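Local coordinates for chorismate synthase (Campylobacter jejuni, PDB 1SQ1), which probably catalyses the elimination of phosphate from 5-enolpyruvylshikimate-3-phosphate to give chorismate, with reduced FMN as cofactor, and assembles as a homotetramer, at residues G157-N162 and E186-N191. Numbering follows the deposited sequence.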
ATOM      1  N   GLY A 157     -30.164  19.354 -15.120  1.00 58.42           N
ATOM      2  CA  GLY A 157     -31.001  18.963 -16.232  1.00 58.25           C
ATOM      3  C   GLY A 157     -30.477  19.598 -17.501  1.00 58.36           C
ATOM      4  O   GLY A 157     -29.272  19.631 -17.734  1.00 57.53           O
ATOM      5  N   THR A 158     -31.393  20.107 -18.316  1.00 60.26           N
ATOM      6  CA  THR A 158     -31.052  20.749 -19.580  1.00 60.71           C
ATOM      7  C   THR A 158     -30.578  22.198 -19.347  1.00 63.04           C
ATOM      8  O   THR A 158     -30.167  22.894 -20.281  1.00 65.56           O
ATOM      9  CB  THR A 158     -32.271  20.712 -20.548  1.00 58.31           C
ATOM     10  OG1 THR A 158     -33.401  21.354 -19.943  1.00 56.52           O
ATOM     11  CG2 THR A 158     -32.652  19.269 -20.844  1.00 56.68           C
ATOM     12  N   PHE A 159     -30.621  22.642 -18.093  1.00 63.41           N
ATOM     13  CA  PHE A 159     -30.185  23.988 -17.728  1.00 63.91           C
ATOM     14  C   PHE A 159     -28.717  23.968 -17.327  1.00 63.97           C
ATOM     15  O   PHE A 159     -28.380  23.537 -16.230  1.00 64.61           O
ATOM     16  CB  PHE A 159     -31.018  24.494 -16.559  1.00 63.45           C
ATOM     17  CG  PHE A 159     -32.477  24.543 -16.855  1.00 64.09           C
ATOM     18  CD1 PHE A 159     -32.979  25.481 -17.749  1.00 64.05           C
ATOM     19  CD2 PHE A 159     -33.341  23.616 -16.296  1.00 64.04           C
ATOM     20  CE1 PHE A 159     -34.320  25.495 -18.085  1.00 63.44           C
ATOM     21  CE2 PHE A 159     -34.684  23.621 -16.626  1.00 65.24           C
ATOM     22  CZ  PHE A 159     -35.176  24.565 -17.527  1.00 63.96           C
ATOM     23  N   VAL A 160     -27.841  24.440 -18.205  1.00 64.14           N
ATOM     24  CA  VAL A 160     -26.418  24.451 -17.886  1.00 64.30           C
ATOM     25  C   VAL A 160     -25.784  25.841 -18.054  1.00 65.45           C
ATOM     26  O   VAL A 160     -25.618  26.323 -19.176  1.00 65.69           O
ATOM     27  CB  VAL A 160     -25.667  23.428 -18.763  1.00 62.96           C
ATOM     28  CG1 VAL A 160     -24.281  23.183 -18.205  1.00 63.59           C
ATOM     29  CG2 VAL A 160     -26.447  22.138 -18.818  1.00 61.45           C
ATOM     30  N   SER A 161     -25.426  26.476 -16.939  1.00 66.55           N
ATOM     31  CA  SER A 161     -24.826  27.804 -16.987  1.00 68.73           C
ATOM     32  C   SER A 161     -23.719  27.901 -18.007  1.00 70.46           C
ATOM     33  O   SER A 161     -22.794  27.088 -18.014  1.00 71.05           O
ATOM     34  CB  SER A 161     -24.242  28.210 -15.633  1.00 68.55           C
ATOM     35  OG  SER A 161     -23.368  29.333 -15.792  1.00 66.76           O
ATOM     36  N   ASN A 162     -23.802  28.910 -18.863  1.00 71.40           N
ATOM     37  CA  ASN A 162     -22.781  29.103 -19.875  1.00 73.26           C
ATOM     38  C   ASN A 162     -21.936  30.339 -19.539  1.00 73.84           C
ATOM     39  O   ASN A 162     -21.716  31.208 -20.384  1.00 76.00           O
ATOM     40  CB  ASN A 162     -23.438  29.242 -21.247  1.00 74.25           C
ATOM     41  CG  ASN A 162     -24.320  30.472 -21.343  1.00 76.60           C
ATOM     42  OD1 ASN A 162     -24.886  30.919 -20.336  1.00 76.42           O
ATOM     43  ND2 ASN A 162     -24.455  31.024 -22.556  1.00 76.34           N
ATOM     44  N   GLU A 186     -30.647  30.131 -11.099  1.00 67.37           N
ATOM     45  CA  GLU A 186     -30.996  29.578  -9.796  1.00 68.76           C
ATOM     46  C   GLU A 186     -32.478  29.227  -9.667  1.00 69.23           C
ATOM     47  O   GLU A 186     -32.844  28.332  -8.902  1.00 70.28           O
ATOM     48  CB  GLU A 186     -30.573  30.547  -8.685  1.00 69.78           C
ATOM     49  CG  GLU A 186     -30.445  29.921  -7.300  1.00 70.95           C
ATOM     50  CD  GLU A 186     -31.506  30.413  -6.337  1.00 73.43           C
ATOM     51  OE1 GLU A 186     -31.428  30.079  -5.132  1.00 73.54           O
ATOM     52  OE2 GLU A 186     -32.427  31.132  -6.787  1.00 75.56           O
ATOM     53  N   SER A 187     -33.331  29.922 -10.413  1.00 69.46           N
ATOM     54  CA  SER A 187     -34.768  29.653 -10.367  1.00 68.70           C
ATOM     55  C   SER A 187     -35.116  28.437 -11.226  1.00 67.70           C
ATOM     56  O   SER A 187     -36.036  27.689 -10.907  1.00 66.39           O
ATOM     57  CB  SER A 187     -35.562  30.862 -10.874  1.00 68.73           C
ATOM     58  OG  SER A 187     -35.581  30.897 -12.294  1.00 69.41           O
ATOM     59  N   ASP A 188     -34.380  28.254 -12.320  1.00 67.76           N
ATOM     60  CA  ASP A 188     -34.617  27.131 -13.222  1.00 68.45           C
ATOM     61  C   ASP A 188     -34.158  25.819 -12.592  1.00 69.14           C
ATOM     62  O   ASP A 188     -34.830  24.788 -12.719  1.00 69.40           O
ATOM     63  CB  ASP A 188     -33.893  27.337 -14.554  1.00 69.16           C
ATOM     64  CG  ASP A 188     -34.303  28.619 -15.246  1.00 71.62           C
ATOM     65  OD1 ASP A 188     -34.578  28.580 -16.472  1.00 69.54           O
ATOM     66  OD2 ASP A 188     -34.346  29.668 -14.557  1.00 73.96           O
ATOM     67  N   PHE A 189     -33.013  25.844 -11.920  1.00 67.50           N
ATOM     68  CA  PHE A 189     -32.539  24.638 -11.281  1.00 67.54           C
ATOM     69  C   PHE A 189     -33.603  24.175 -10.288  1.00 69.63           C
ATOM     70  O   PHE A 189     -34.029  23.021 -10.328  1.00 70.23           O
ATOM     71  CB  PHE A 189     -31.218  24.885 -10.548  1.00 66.90           C
ATOM     72  CG  PHE A 189     -30.072  25.244 -11.451  1.00 65.59           C
ATOM     73  CD1 PHE A 189     -30.103  24.930 -12.808  1.00 65.64           C
ATOM     74  CD2 PHE A 189     -28.949  25.887 -10.945  1.00 63.10           C
ATOM     75  CE1 PHE A 189     -29.039  25.253 -13.646  1.00 63.89           C
ATOM     76  CE2 PHE A 189     -27.879  26.211 -11.781  1.00 61.92           C
ATOM     77  CZ  PHE A 189     -27.925  25.893 -13.129  1.00 61.26           C
ATOM     78  N   LYS A 190     -34.041  25.080  -9.412  1.00 70.80           N
ATOM     79  CA  LYS A 190     -35.047  24.755  -8.394  1.00 71.33           C
ATOM     80  C   LYS A 190     -36.297  24.135  -8.989  1.00 71.81           C
ATOM     81  O   LYS A 190     -36.784  23.099  -8.531  1.00 70.83           O
ATOM     82  CB  LYS A 190     -35.434  26.015  -7.619  1.00 72.33           C
ATOM     83  CG  LYS A 190     -34.319  26.569  -6.763  1.00 73.70           C
ATOM     84  CD  LYS A 190     -34.771  27.776  -5.982  1.00 75.18           C
ATOM     85  CE  LYS A 190     -33.677  28.258  -5.050  1.00 77.05           C
ATOM     86  NZ  LYS A 190     -34.112  29.456  -4.269  1.00 80.46           N
ATOM     87  N   ASN A 191     -36.812  24.806 -10.009  1.00 73.51           N
ATOM     88  CA  ASN A 191     -37.999  24.381 -10.724  1.00 73.84           C
ATOM     89  C   ASN A 191     -37.754  23.000 -11.320  1.00 73.38           C
ATOM     90  O   ASN A 191     -38.555  22.085 -11.118  1.00 73.77           O
ATOM     91  CB  ASN A 191     -38.295  25.403 -11.821  1.00 75.27           C
ATOM     92  CG  ASN A 191     -39.089  24.822 -12.955  1.00 76.69           C
ATOM     93  OD1 ASN A 191     -38.710  24.951 -14.122  1.00 77.14           O
ATOM     94  ND2 ASN A 191     -40.198  24.175 -12.627  1.00 76.45           N
TER
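Phe159 and Phe189 join the first turns of helix 186-198 to the short strand 159-160, outermost within this chain in an antiparallel five-stranded sheet of chorismate synthase. Strands 148-156 and 159-160 form a beta hairpin whose Gly157-Thr158 turn is close to type II', and Gly157 takes a positive phi that a residue without a side chain adopts easily. Lys253 of a second subunit packs on Thr158 and Val160. The close-packed part lies around Phe189. Its CG stands beside the backbone N; although its CB points away from the strand, the far edge of the ring comes back to it. CE1 rests 3.6 Å from CB of Phe159, and Ile178 also touches this buried ring. The carbonyl O of Phe159 approaches the edge near the ring plane, where aromatic C-H groups carry a slight positive charge, so the contact is probably mildly favourable electrostatically. A large flat side chain suits this place because its rim can reach the strand backbone.

Phe159 and Asp188 form the more solvent-accessible side. Phe159 points toward the helix, and CB of Asp188 sits over the ring face in a CH-pi contact, 3.8 Å from the centroid and only 12° off the normal. Thr158 OG1 lies over the opposite face. Asp188 suits the border: its methylene packs on the aromatic face, and its carboxylate follows on the same side, turned 77° from the ring plane. Asp188 OD1 lies above that plane, just beyond the rim, 3.5 Å from Phe159 CE1. Beyond the rings, Ser161 OG bonds to Asp182 OD1, tying the strand's exit to the chain that leads into the helix. On the helix's polar side, Ser187 OG donates to Asp188 OD2 over 2.9 Å, meeting that oxygen on its anti side and 31° out of the carboxylate plane.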